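PDB 2HY5: intracellular sulfur oxidation protein DsrF from Allochromatium vinosum, which is of unestablished function but could be involved in the oxidation of intracellular sulfur, being found in the DsrEFH complex with DsrE and DsrH. Local coordinates for residues 116-119 / 120-124; 18-21 / 22-26; 29-32 / 33-37. All blocks are in the same frame, centred on the assembly; numbering follows the deposited sequence.

Interaction 1 of 3, residues 116-119 / 120-124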
loop_
_atom_site.group_PDB
_atom_site.type_symbol
_atom_site.label_atom_id
_atom_site.label_comp_id
_atom_site.label_asym_id
_atom_site.label_seq_id
_atom_site.Cartn_x
_atom_site.Cartn_y
_atom_site.Cartn_z
ATOM N N GLU B 116 -5.705 -23.103 16.348
ATOM C CA GLU B 116 -5.329 -22.923 17.742
ATOM C C GLU B 116 -4.988 -21.488 18.113
ATOM O O GLU B 116 -4.156 -20.852 17.470
ATOM C CB GLU B 116 -4.142 -23.825 18.076
ATOM C CG GLU B 116 -3.606 -23.624 19.479
ATOM C CD GLU B 116 -2.516 -24.614 19.837
ATOM O OE1 GLU B 116 -1.463 -24.622 19.165
ATOM O OE2 GLU B 116 -2.718 -25.390 20.792
ATOM N N VAL B 117 -5.635 -20.990 19.161
ATOM C CA VAL B 117 -5.381 -19.644 19.652
ATOM C C VAL B 117 -4.213 -19.728 20.635
ATOM O O VAL B 117 -4.242 -20.524 21.581
ATOM C CB VAL B 117 -6.632 -19.077 20.357
ATOM C CG1 VAL B 117 -6.325 -17.719 20.962
ATOM C CG2 VAL B 117 -7.772 -18.972 19.360
ATOM N N ILE B 118 -3.187 -18.914 20.402
ATOM C CA ILE B 118 -2.000 -18.920 21.249
ATOM C C ILE B 118 -1.589 -17.556 21.780
ATOM O O ILE B 118 -1.944 -16.519 21.219
ATOM C CB ILE B 118 -0.794 -19.514 20.501
ATOM C CG1 ILE B 118 -0.542 -18.728 19.207
ATOM C CG2 ILE B 118 -1.046 -20.987 20.223
ATOM C CD1 ILE B 118 0.761 -19.111 18.492
ATOM N N ASP B 119 -0.810 -17.573 22.858
ATOM C CA ASP B 119 -0.330 -16.351 23.489
ATOM C C ASP B 119 0.905 -15.790 22.780
ATOM O O ASP B 119 1.508 -16.455 21.937
ATOM C CB ASP B 119 0.011 -16.613 24.958
ATOM C CG ASP B 119 1.205 -17.539 25.122
ATOM O OD1 ASP B 119 1.056 -18.764 24.926
ATOM O OD2 ASP B 119 2.299 -17.033 25.442
ATOM N N SER B 120 1.282 -14.573 23.154
ATOM C CA SER B 120 2.418 -13.883 22.550
ATOM C C SER B 120 3.759 -14.609 22.658
ATOM O O SER B 120 4.557 -14.578 21.720
ATOM C CB SER B 120 2.544 -12.477 23.142
ATOM O OG SER B 120 2.727 -12.525 24.546
ATOM N N ALA B 121 4.012 -15.257 23.790
ATOM C CA ALA B 121 5.270 -15.979 23.983
ATOM C C ALA B 121 5.369 -17.157 23.021
ATOM O O ALA B 121 6.433 -17.435 22.474
ATOM C CB ALA B 121 5.378 -16.466 25.426
ATOM N N ARG B 122 4.252 -17.848 22.814
ATOM C CA ARG B 122 4.222 -18.990 21.907
ATOM C C ARG B 122 4.452 -18.517 20.475
ATOM O O ARG B 122 5.121 -19.187 19.685
ATOM C CB ARG B 122 2.873 -19.706 22.021
ATOM C CG ARG B 122 2.686 -20.886 21.081
ATOM C CD ARG B 122 3.725 -21.980 21.299
ATOM N NE ARG B 122 3.458 -23.135 20.441
ATOM C CZ ARG B 122 4.330 -24.106 20.189
ATOM N NH1 ARG B 122 5.541 -24.075 20.729
ATOM N NH2 ARG B 122 3.994 -25.108 19.387
ATOM N N VAL B 123 3.891 -17.359 20.139
ATOM C CA VAL B 123 4.063 -16.794 18.804
ATOM C C VAL B 123 5.549 -16.547 18.559
ATOM O O VAL B 123 6.099 -16.941 17.529
ATOM C CB VAL B 123 3.304 -15.449 18.661
ATOM C CG1 VAL B 123 3.659 -14.775 17.335
ATOM C CG2 VAL B 123 1.811 -15.689 18.731
ATOM N N SER B 124 6.198 -15.903 19.523
ATOM C CA SER B 124 7.618 -15.602 19.408
ATOM C C SER B 124 8.413 -16.891 19.252
ATOM O O SER B 124 9.386 -16.942 18.503
ATOM C CB SER B 124 8.110 -14.843 20.646
ATOM O OG SER B 124 7.504 -13.563 20.740
HETATM O O HOH W 1 0.621 -24.150 21.035
HETATM O O HOH W 2 1.313 -26.419 19.141
#
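D119 stands just ahead of the helix and meets its first turn through both its carboxylate and its backbone carbonyl. CG lies between the backbone N and the carbonyl carbon (chi1 67°), which turns the carboxylate back over the start of the helix. There OD2 accepts two weak bonds, from A121 N at 3.0 Å and from R122 N at 3.4 Å. The firmer link is in the main chain, where V123 N donates to D119 O at 3.1 Å, in the carbonyl plane. This is an N-cap, and it marks the switch from strand 115-118, outermost in this chain's parallel sheet, to helix 120-129, with the two short axes at 102°. Apolar contacts span the cap, from I118 to R122 and V123. CD1 of I118 is 3.6 Å from V123 CG2, the side chains crossing at about a right angle, and the same methyl touches R122 CG at 3.7 Å. The charged ends meet through solvent: one water donates to E116 OE1 at 2.8 Å and accepts weakly from R122 NE, and a second accepts from R122 NH2 at 3.0 Å and donates weakly to OE1. Further along, S124 OG is hydrogen-bonded to F23 O of the neighbouring DsrH subunit.

Interaction 2 of 3, residues 18-21 / 22-26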
loop_
_atom_site.group_PDB
_atom_site.type_symbol
_atom_site.label_atom_id
_atom_site.label_comp_id
_atom_site.label_asym_id
_atom_site.label_seq_id
_atom_site.Cartn_x
_atom_site.Cartn_y
_atom_site.Cartn_z
ATOM N N GLY B 18 -9.616 -5.826 1.330
ATOM C CA GLY B 18 -9.105 -4.473 1.137
ATOM C C GLY B 18 -7.887 -4.507 0.229
ATOM O O GLY B 18 -7.616 -3.562 -0.526
ATOM N N THR B 19 -7.142 -5.602 0.325
ATOM C CA THR B 19 -5.959 -5.831 -0.496
ATOM C C THR B 19 -5.993 -7.297 -0.912
ATOM O O THR B 19 -6.753 -8.092 -0.363
ATOM C CB THR B 19 -4.641 -5.568 0.265
ATOM O OG1 THR B 19 -4.616 -6.341 1.474
ATOM C CG2 THR B 19 -4.491 -4.087 0.595
ATOM N N ILE B 20 -5.157 -7.662 -1.870
ATOM C CA ILE B 20 -5.146 -9.028 -2.351
ATOM C C ILE B 20 -4.222 -9.942 -1.551
ATOM O O ILE B 20 -4.239 -11.155 -1.741
ATOM C CB ILE B 20 -4.729 -9.064 -3.845
ATOM C CG1 ILE B 20 -5.128 -10.401 -4.472
ATOM C CG2 ILE B 20 -3.229 -8.838 -3.972
ATOM C CD1 ILE B 20 -4.927 -10.459 -5.970
ATOM N N TYR B 21 -3.432 -9.369 -0.646
ATOM C CA TYR B 21 -2.484 -10.164 0.133
ATOM C C TYR B 21 -3.042 -11.424 0.796
ATOM O O TYR B 21 -2.384 -12.462 0.793
ATOM C CB TYR B 21 -1.793 -9.284 1.181
ATOM C CG TYR B 21 -1.080 -8.094 0.570
ATOM C CD1 TYR B 21 -1.576 -6.802 0.733
ATOM C CD2 TYR B 21 0.062 -8.266 -0.211
ATOM C CE1 TYR B 21 -0.956 -5.707 0.134
ATOM C CE2 TYR B 21 0.693 -7.174 -0.819
ATOM C CZ TYR B 21 0.176 -5.898 -0.640
ATOM O OH TYR B 21 0.778 -4.812 -1.239
ATOM N N ALA B 22 -4.244 -11.349 1.354
ATOM C CA ALA B 22 -4.834 -12.513 2.009
ATOM C C ALA B 22 -5.053 -13.658 1.024
ATOM O O ALA B 22 -4.677 -14.804 1.282
ATOM C CB ALA B 22 -6.162 -12.134 2.669
ATOM N N TRP B 23 -5.667 -13.344 -0.110
ATOM C CA TRP B 23 -5.952 -14.358 -1.118
ATOM C C TRP B 23 -4.702 -14.913 -1.795
ATOM O O TRP B 23 -4.542 -16.128 -1.911
ATOM C CB TRP B 23 -6.903 -13.796 -2.181
ATOM C CG TRP B 23 -7.084 -14.710 -3.354
ATOM C CD1 TRP B 23 -6.885 -14.402 -4.669
ATOM C CD2 TRP B 23 -7.460 -16.092 -3.319
ATOM N NE1 TRP B 23 -7.110 -15.506 -5.457
ATOM C CE2 TRP B 23 -7.467 -16.561 -4.651
ATOM C CE3 TRP B 23 -7.793 -16.985 -2.290
ATOM C CZ2 TRP B 23 -7.789 -17.878 -4.986
ATOM C CZ3 TRP B 23 -8.115 -18.299 -2.623
ATOM C CH2 TRP B 23 -8.111 -18.730 -3.960
ATOM N N GLU B 24 -3.807 -14.040 -2.242
ATOM C CA GLU B 24 -2.614 -14.539 -2.907
ATOM C C GLU B 24 -1.659 -15.227 -1.939
ATOM O O GLU B 24 -0.871 -16.076 -2.345
ATOM C CB GLU B 24 -1.933 -13.421 -3.713
ATOM C CG GLU B 24 -2.770 -13.017 -4.933
ATOM C CD GLU B 24 -2.063 -12.082 -5.897
ATOM O OE1 GLU B 24 -1.390 -11.136 -5.438
ATOM O OE2 GLU B 24 -2.197 -12.290 -7.123
ATOM N N ALA B 25 -1.748 -14.888 -0.655
ATOM C CA ALA B 25 -0.909 -15.541 0.347
ATOM C C ALA B 25 -1.429 -16.972 0.492
ATOM O O ALA B 25 -0.654 -17.926 0.554
ATOM C CB ALA B 25 -1.004 -14.818 1.681
ATOM N N LEU B 26 -2.753 -17.112 0.548
ATOM C CA LEU B 26 -3.386 -18.420 0.679
ATOM C C LEU B 26 -2.978 -19.309 -0.497
ATOM O O LEU B 26 -2.793 -20.517 -0.344
ATOM C CB LEU B 26 -4.910 -18.257 0.731
ATOM C CG LEU B 26 -5.768 -19.499 0.984
ATOM C CD1 LEU B 26 -5.295 -20.219 2.237
ATOM C CD2 LEU B 26 -7.229 -19.077 1.129
HETATM O O HOH W 3 -5.438 -8.870 2.253
HETATM O O HOH W 4 -7.609 -10.621 -0.047
#
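E24 OE1 lies 3.3 Å from I20 CG2 and is gripped by two groups of a neighbouring DsrE subunit, a salt bridge from R85 NH2 and a hydrogen bond with H41 ND1. E24 lies in the first turn of helix 21-32, and I20 comes just ahead of that helix in the loop after strand 7-12, at an interface with DsrE. A nearly straight backbone bond starts that turn: E24 N donates to I20 O at 3.0 Å with an N-H...O angle of 176°. The same four-residue spacing brings the two side chains together, crossing at a slant. I20 swings CG1 away from its backbone N (chi1 -162°), and this carries CD1 to within 3.3 Å of E24 CD, while CG1 meets E24 CG at 3.6 Å. The aliphatic branch thus lies against the carboxylate whose oxygen meets the basic groups of DsrE. Replacing E24 by an alanine would probably leave R85 and H41 of that DsrE subunit without their carboxylate partner and open a gap beside I20 CD1. Y21 turns to the same subunit, bonding through OH to its E9 and meeting its H41 edge-to-face. Solvent completes the helix start: one water accepts from A22 N at 2.9 Å and from T19 OG1 at 2.8 Å while donating to T19 O, and a second water donates to T19 O, its oxygen 2.7 Å away.

Interaction 3 of 3, residues 29-32 / 33-37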
loop_
_atom_site.group_PDB
_atom_site.type_symbol
_atom_site.label_atom_id
_atom_site.label_comp_id
_atom_site.label_asym_id
_atom_site.label_seq_id
_atom_site.Cartn_x
_atom_site.Cartn_y
_atom_site.Cartn_z
ATOM N N VAL B 29 0.298 -21.082 0.201
ATOM C CA VAL B 29 0.180 -22.189 1.141
ATOM C C VAL B 29 -0.272 -23.452 0.420
ATOM O O VAL B 29 0.265 -24.531 0.659
ATOM C CB VAL B 29 -0.822 -21.867 2.272
ATOM C CG1 VAL B 29 -0.995 -23.079 3.180
ATOM C CG2 VAL B 29 -0.334 -20.675 3.067
ATOM N N LEU B 30 -1.253 -23.316 -0.472
ATOM C CA LEU B 30 -1.771 -24.465 -1.212
ATOM C C LEU B 30 -0.685 -25.054 -2.108
ATOM O O LEU B 30 -0.527 -26.272 -2.191
ATOM C CB LEU B 30 -2.979 -24.053 -2.060
ATOM C CG LEU B 30 -4.162 -23.431 -1.308
ATOM C CD1 LEU B 30 -5.291 -23.131 -2.292
ATOM C CD2 LEU B 30 -4.639 -24.373 -0.220
ATOM N N ILE B 31 0.062 -24.181 -2.773
ATOM C CA ILE B 31 1.143 -24.611 -3.654
ATOM C C ILE B 31 2.263 -25.291 -2.866
ATOM O O ILE B 31 2.795 -26.322 -3.279
ATOM C CB ILE B 31 1.736 -23.403 -4.423
ATOM C CG1 ILE B 31 0.725 -22.893 -5.451
ATOM C CG2 ILE B 31 3.051 -23.790 -5.092
ATOM C CD1 ILE B 31 0.437 -23.869 -6.577
ATOM N N GLY B 32 2.610 -24.712 -1.723
ATOM C CA GLY B 32 3.675 -25.265 -0.904
ATOM C C GLY B 32 3.384 -26.640 -0.332
ATOM O O GLY B 32 4.302 -27.351 0.080
ATOM N N ALA B 33 2.112 -27.020 -0.305
ATOM C CA ALA B 33 1.716 -28.313 0.236
ATOM C C ALA B 33 2.430 -29.487 -0.426
ATOM O O ALA B 33 2.860 -30.424 0.253
ATOM C CB ALA B 33 0.205 -28.489 0.110
ATOM N N ALA B 34 2.564 -29.429 -1.747
ATOM C CA ALA B 34 3.198 -30.501 -2.510
ATOM C C ALA B 34 4.688 -30.705 -2.238
ATOM O O ALA B 34 5.270 -31.688 -2.695
ATOM C CB ALA B 34 2.978 -30.270 -3.999
ATOM N N PHE B 35 5.305 -29.787 -1.505
ATOM C CA PHE B 35 6.727 -29.905 -1.212
ATOM C C PHE B 35 7.008 -30.637 0.093
ATOM O O PHE B 35 8.164 -30.851 0.452
ATOM C CB PHE B 35 7.381 -28.520 -1.191
ATOM C CG PHE B 35 7.392 -27.834 -2.527
ATOM C CD1 PHE B 35 6.238 -27.243 -3.035
ATOM C CD2 PHE B 35 8.555 -27.800 -3.294
ATOM C CE1 PHE B 35 6.238 -26.625 -4.285
ATOM C CE2 PHE B 35 8.567 -27.186 -4.546
ATOM C CZ PHE B 35 7.404 -26.598 -5.042
ATOM N N ASP B 36 5.942 -31.028 0.785
ATOM C CA ASP B 36 6.034 -31.746 2.055
ATOM C C ASP B 36 7.070 -31.211 3.050
ATOM O O ASP B 36 7.916 -31.959 3.544
ATOM C CB ASP B 36 6.286 -33.243 1.808
ATOM C CG ASP B 36 7.523 -33.504 0.967
ATOM O OD1 ASP B 36 7.479 -33.258 -0.257
ATOM O OD2 ASP B 36 8.544 -33.953 1.528
ATOM N N GLN B 37 7.004 -29.916 3.342
ATOM C CA GLN B 37 7.917 -29.312 4.311
ATOM C C GLN B 37 7.114 -29.188 5.600
ATOM O O GLN B 37 5.929 -29.510 5.615
ATOM C CB GLN B 37 8.363 -27.922 3.843
ATOM C CG GLN B 37 9.122 -27.918 2.523
ATOM C CD GLN B 37 10.379 -28.762 2.576
ATOM O OE1 GLN B 37 11.296 -28.485 3.349
ATOM N NE2 GLN B 37 10.428 -29.802 1.753
HETATM O O HOH W 5 5.380 -27.923 2.321
#
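From V29 to F35 the backbone bonds shorten in span: A33 N is shared weakly by V29 O at 3.2 Å and L30 O at 3.3 Å, A34 N donates weakly to I31 O, and F35 N donates to G32 O at 3.1 Å. The change from four-residue to three-residue spacing is the evidence for tightening of the chain as helix 21-32 gives way to the link into strand 38-43. Strands 7-12 and 38-43 are parallel neighbours in the sheet, which makes this the return turn of a beta-alpha-beta crossover. D36 then adopts left-handed backbone angles (phi 44°, psi 53°), so the right-handed helical path does not continue through it.

Among the side chains, F35 contacts the helix end through its ring edge. Its CG sits beside the backbone N and anti to the carbonyl carbon (chi1 -66°), which lays the ring back along the preceding turn. There the edge of the ring faces a carbonyl: I31 O lies in the ring plane, 3.6 Å from both CD1 and CE1. The apolar part of this pairing is looser, with I31 CG2 at 4.3 Å from F35 CE1. Both residues also pack on G113 of a neighbouring DsrE subunit, while A33 and L30 touch Y75 of the same chain.

G32 O has two partners. F35 N approaches it from well above the carbonyl plane, and a water donates to it at 2.6 Å, then accepts from Q37 N at 2.8 Å, tying the glycine carbonyl to the residue just before strand 38-43. The Q37 amide divides its two ends: OE1 takes the backbone N atoms of V5 and K6, and NE2 donates to F35 O at 2.8 Å.

In the fold
Along the chain the order is interaction 2, interaction 3, interaction 1. The first two share helix 21-32: residues 18-26 open it and residues 29-37 carry the chain out of it, their centres about 17 Å apart, so together they mark both ends of the crossover between parallel strands 7-12 and 38-43. Interaction 1 lies about 23 Å, centre to centre, from both others, at strand 115-118 and helix 120-129, and on the opposite side of the chain's centre from interaction 2. All three lie at helix ends: two at helix starts and one where helix 21-32 leads on to strand 38-43. Interactions 2 and 3 face DsrE and interaction 1 meets DsrH, so DsrF contacts both.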